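Local coordinates for K Homology domain-containing protein (Aeropyrum pernix, PDB 1TUA), which is of unknown function but probably binds RNA through its K homology domains, at residues 27-32 / 64-69; 48-53 / 58-63. All coordinates share one frame; numbering follows the deposited sequence.

In the fold
From the N terminus the chain runs through strand 6-9, a short helix and helix 24-33, where residues 27-32 supply the first half of contact 1. It then forms the hairpin of strands 35-40 and 45-50, and the end of the second strand and the turn after it supply residues 48-53. A few residues on, helix 57-72 begins: its residues 58-63 return to that strand and close the small loop of contact 2, and its next residues, 64-69, reach helix 24-33 and close the larger loop of contact 1. The smaller loop therefore lies wholly within the larger. Helix 57-72 is common to both contacts, whose centres are about 9 Å apart, and Ile-29 CG2 meets Ala-63 CB at 4.0 Å between them.

Contact 1: 27-32 / 64-69; sequences AEIMRR and AEVVKA
Ile-29 is set with CG1 anti to the carbonyl carbon (chi1 -61°) and with CD1 extended beyond it (chi2 173°), a nearly straight chain that carries the terminal methyl across to Val-66. The valine answers with CG1, which lies anti to its backbone N (chi1 170°). The two side chains reach tip to tip, Ile-29 CD1 lying 3.6 Å from Val-66 CG1. Behind the methyl, Ile-29 CG1 is 4.0 Å from the same Val-66 CG1, so the one valine methyl touches both of the outer carbons of the isoleucine. Val-67 adds a lighter touch from a different direction: its side chain comes in roughly perpendicular to that of Ile-29, with Val-67 CG2 at 4.2 Å from Ile-29 CD1. The isoleucine end is thus met by one branch from each of two consecutive valines. No hydrogen bond crosses the contact, which is a small, buried, wholly apolar meeting of two helices; even the closest CA atoms, those of Ile-29 and Val-66, are 7.8 Å apart, and the side chains span the gap. In a KH domain of the type I topology, these are the helix following the short first helix and the third helix of the domain, 57-72, packed on the same sheet. Ile-29 also rests on Ile-37 of strand 35-40 and on Phe-80, while Val-66 touches Leu-83 in the loop leading to strand 87-93. Val-67 packs on Val-8 of strand 6-9, and on another side of helix 57-72 Glu-65 and Lys-68 touch Leu-89 of strand 87-93.

Contact 2: 48-53 / 58-63; sequences VEPEAE and VNLMKA
Lys-62 NZ is gripped by two backbone oxygens, those of Leu-82 and Glu-84, which tether one side of helix 57-72 to the loop leading to strand 87-93. On the side facing strand 45-50, Leu-60 and Ala-63 do the touching. Leu-60 has CG anti to the backbone N (chi1 -172°), and its CD1 branch reaches the main chain where Glu-49 joins Pro-50, lying 3.5 Å from Glu-49 C. Leu-60 CD1 also meets Val-48 CG1 at 3.6 Å, the two side chains lying alongside and pointing opposite ways, and it lies 3.8 Å from the proline ring at Pro-50 CD. Strand and helix run nearly antiparallel here, at 162°, with their axes 8.3 Å apart. This is the third strand and third helix of a type I KH fold, in which the strand lies at the middle of the antiparallel sheet, order 1-3-2: Val-48 is hydrogen-bonded through its backbone to Ile-6, and Glu-49 to Val-36. One turn on from Leu-60, Ala-63 sets its CB 3.9 Å from Val-48 CG1. Glu-49 points away from the helix, its OE2 forming a salt bridge with Arg-5 NE.

Contact 1: 27-32 / 64-69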
# COMPACT_ATOMS: atom_id res chain seq x y z
N ALA A 27 -14.41 -6.79 -11.01
CA ALA A 27 -14.41 -7.32 -12.38
C ALA A 27 -13.09 -6.98 -13.08
O ALA A 27 -12.53 -7.82 -13.77
CB ALA A 27 -15.57 -6.74 -13.17
N GLU A 28 -12.62 -5.75 -12.89
CA GLU A 28 -11.37 -5.32 -13.51
C GLU A 28 -10.18 -6.06 -12.90
O GLU A 28 -9.25 -6.43 -13.61
CB GLU A 28 -11.20 -3.81 -13.34
CG GLU A 28 -10.03 -3.20 -14.10
CD GLU A 28 -10.05 -3.53 -15.59
OE1 GLU A 28 -11.15 -3.81 -16.14
OE2 GLU A 28 -8.98 -3.50 -16.22
N ILE A 29 -10.21 -6.29 -11.59
CA ILE A 29 -9.11 -7.02 -10.96
C ILE A 29 -9.07 -8.43 -11.53
O ILE A 29 -8.00 -8.95 -11.88
CB ILE A 29 -9.27 -7.11 -9.43
CG1 ILE A 29 -9.28 -5.71 -8.82
CG2 ILE A 29 -8.11 -7.91 -8.83
CD1 ILE A 29 -9.60 -5.69 -7.33
N MET A 30 -10.24 -9.05 -11.63
CA MET A 30 -10.36 -10.40 -12.18
C MET A 30 -9.84 -10.44 -13.62
O MET A 30 -9.07 -11.32 -13.99
CB MET A 30 -11.82 -10.87 -12.14
CG MET A 30 -12.36 -11.24 -10.75
SD MET A 30 -14.13 -11.75 -10.76
CE MET A 30 -14.83 -10.36 -10.12
N ARG A 31 -10.28 -9.48 -14.42
CA ARG A 31 -9.91 -9.38 -15.82
C ARG A 31 -8.40 -9.30 -16.07
O ARG A 31 -7.87 -9.97 -16.95
CB ARG A 31 -10.60 -8.17 -16.44
CG ARG A 31 -10.37 -7.97 -17.91
CD ARG A 31 -11.32 -6.91 -18.44
NE ARG A 31 -12.71 -7.24 -18.11
CZ ARG A 31 -13.45 -6.56 -17.24
NH1 ARG A 31 -12.95 -5.50 -16.61
NH2 ARG A 31 -14.70 -6.94 -16.99
N ARG A 32 -7.72 -8.47 -15.29
CA ARG A 32 -6.28 -8.28 -15.46
C ARG A 32 -5.38 -9.37 -14.89
O ARG A 32 -4.23 -9.50 -15.31
CB ARG A 32 -5.89 -6.92 -14.86
CG ARG A 32 -6.52 -5.77 -15.63
CD ARG A 32 -6.18 -4.41 -15.06
NE ARG A 32 -4.74 -4.15 -15.07
CZ ARG A 32 -4.20 -2.97 -14.76
NH1 ARG A 32 -4.98 -1.95 -14.42
NH2 ARG A 32 -2.88 -2.82 -14.76
N ALA A 64 -4.90 -10.26 -4.69
CA ALA A 64 -5.24 -10.16 -3.27
C ALA A 64 -4.65 -8.90 -2.64
O ALA A 64 -5.25 -8.30 -1.75
CB ALA A 64 -4.74 -11.39 -2.52
N GLU A 65 -3.48 -8.48 -3.12
CA GLU A 65 -2.85 -7.27 -2.58
C GLU A 65 -3.65 -6.04 -2.99
O GLU A 65 -3.78 -5.10 -2.21
CB GLU A 65 -1.40 -7.15 -3.06
CG GLU A 65 -0.48 -8.17 -2.43
CD GLU A 65 -0.36 -7.99 -0.92
OE1 GLU A 65 0.40 -7.10 -0.48
OE2 GLU A 65 -1.02 -8.74 -0.17
N VAL A 66 -4.19 -6.04 -4.20
CA VAL A 66 -5.00 -4.91 -4.64
C VAL A 66 -6.21 -4.78 -3.72
O VAL A 66 -6.55 -3.68 -3.28
CB VAL A 66 -5.48 -5.10 -6.10
CG1 VAL A 66 -6.50 -4.03 -6.45
CG2 VAL A 66 -4.28 -5.03 -7.04
N VAL A 67 -6.87 -5.90 -3.44
CA VAL A 67 -8.03 -5.89 -2.55
C VAL A 67 -7.64 -5.35 -1.16
O VAL A 67 -8.35 -4.53 -0.58
CB VAL A 67 -8.62 -7.30 -2.39
CG1 VAL A 67 -9.66 -7.30 -1.26
CG2 VAL A 67 -9.25 -7.75 -3.71
N LYS A 68 -6.52 -5.82 -0.64
CA LYS A 68 -6.07 -5.37 0.67
C LYS A 68 -5.79 -3.87 0.65
O LYS A 68 -6.15 -3.16 1.59
CB LYS A 68 -4.80 -6.12 1.09
CG LYS A 68 -4.25 -5.68 2.44
CD LYS A 68 -2.98 -6.44 2.80
CE LYS A 68 -2.40 -5.97 4.13
NZ LYS A 68 -1.08 -6.62 4.45
N ALA A 69 -5.16 -3.39 -0.42
CA ALA A 69 -4.85 -1.97 -0.55
C ALA A 69 -6.11 -1.09 -0.58
O ALA A 69 -6.13 -0.00 0.00
CB ALA A 69 -4.01 -1.73 -1.82

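Contact 2: 48-53 / 58-63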
# COMPACT_ATOMS: atom_id res chain seq x y z
N VAL A 48 -10.09 -14.85 -3.16
CA VAL A 48 -9.46 -14.75 -4.47
C VAL A 48 -8.98 -16.14 -4.90
O VAL A 48 -8.27 -16.80 -4.15
CB VAL A 48 -8.24 -13.79 -4.43
CG1 VAL A 48 -7.68 -13.61 -5.83
CG2 VAL A 48 -8.66 -12.44 -3.84
N GLU A 49 -9.39 -16.57 -6.09
CA GLU A 49 -9.00 -17.87 -6.62
C GLU A 49 -8.55 -17.74 -8.06
O GLU A 49 -8.94 -16.80 -8.76
CB GLU A 49 -10.19 -18.84 -6.63
CG GLU A 49 -10.95 -19.00 -5.35
CD GLU A 49 -12.17 -19.88 -5.57
OE1 GLU A 49 -12.90 -19.62 -6.54
OE2 GLU A 49 -12.39 -20.82 -4.78
N PRO A 50 -7.73 -18.68 -8.54
CA PRO A 50 -7.29 -18.61 -9.93
C PRO A 50 -8.44 -19.15 -10.79
O PRO A 50 -9.22 -19.99 -10.33
CB PRO A 50 -6.07 -19.53 -9.95
CG PRO A 50 -6.44 -20.59 -8.94
CD PRO A 50 -7.05 -19.77 -7.81
N GLU A 51 -8.56 -18.67 -12.03
CA GLU A 51 -9.63 -19.16 -12.90
C GLU A 51 -9.27 -20.53 -13.48
O GLU A 51 -10.16 -21.29 -13.89
CB GLU A 51 -9.91 -18.17 -14.03
CG GLU A 51 -8.76 -17.98 -15.01
CD GLU A 51 -9.04 -16.92 -16.07
OE1 GLU A 51 -9.92 -16.07 -15.85
OE2 GLU A 51 -8.35 -16.93 -17.11
N ALA A 52 -7.98 -20.85 -13.49
CA ALA A 52 -7.45 -22.12 -14.01
C ALA A 52 -6.21 -22.50 -13.20
O ALA A 52 -5.55 -21.62 -12.64
CB ALA A 52 -7.10 -21.98 -15.49
N GLU A 53 -5.87 -23.79 -13.13
CA GLU A 53 -4.71 -24.22 -12.33
C GLU A 53 -3.38 -23.61 -12.73
O GLU A 53 -2.49 -23.41 -11.89
CB GLU A 53 -4.56 -25.75 -12.33
CG GLU A 53 -3.52 -26.22 -11.30
CD GLU A 53 -3.24 -27.71 -11.35
OE1 GLU A 53 -4.19 -28.50 -11.56
OE2 GLU A 53 -2.07 -28.10 -11.18
N VAL A 58 1.91 -15.36 -8.54
CA VAL A 58 2.03 -13.90 -8.55
C VAL A 58 0.72 -13.21 -8.96
O VAL A 58 0.38 -12.15 -8.44
CB VAL A 58 3.19 -13.44 -9.48
CG1 VAL A 58 2.90 -13.83 -10.92
CG2 VAL A 58 3.41 -11.94 -9.35
N ASN A 59 -0.01 -13.81 -9.90
CA ASN A 59 -1.28 -13.22 -10.34
C ASN A 59 -2.30 -13.25 -9.22
O ASN A 59 -3.02 -12.28 -9.01
CB ASN A 59 -1.84 -13.99 -11.54
CG ASN A 59 -1.16 -13.62 -12.84
OD1 ASN A 59 0.05 -13.39 -12.87
ND2 ASN A 59 -1.94 -13.58 -13.93
N LEU A 60 -2.35 -14.38 -8.52
CA LEU A 60 -3.28 -14.57 -7.41
C LEU A 60 -2.92 -13.65 -6.24
O LEU A 60 -3.78 -12.96 -5.67
CB LEU A 60 -3.24 -16.02 -6.95
CG LEU A 60 -4.29 -16.45 -5.93
CD1 LEU A 60 -5.67 -16.49 -6.59
CD2 LEU A 60 -3.94 -17.81 -5.38
N MET A 61 -1.64 -13.64 -5.89
CA MET A 61 -1.14 -12.82 -4.80
C MET A 61 -1.33 -11.32 -5.04
O MET A 61 -1.79 -10.60 -4.16
CB MET A 61 0.33 -13.18 -4.53
CG MET A 61 0.50 -14.61 -4.01
SD MET A 61 2.21 -15.24 -3.96
CE MET A 61 2.89 -14.24 -2.71
N LYS A 62 -1.01 -10.84 -6.24
CA LYS A 62 -1.18 -9.41 -6.52
C LYS A 62 -2.65 -9.02 -6.54
O LYS A 62 -3.01 -7.92 -6.13
CB LYS A 62 -0.50 -9.04 -7.84
CG LYS A 62 1.02 -9.02 -7.74
CD LYS A 62 1.67 -8.52 -9.03
CE LYS A 62 3.17 -8.28 -8.83
NZ LYS A 62 3.44 -7.15 -7.89
N ALA A 63 -3.51 -9.91 -7.02
CA ALA A 63 -4.95 -9.64 -7.04
C ALA A 63 -5.39 -9.41 -5.59
O ALA A 63 -6.16 -8.49 -5.29
CB ALA A 63 -5.71 -10.83 -7.64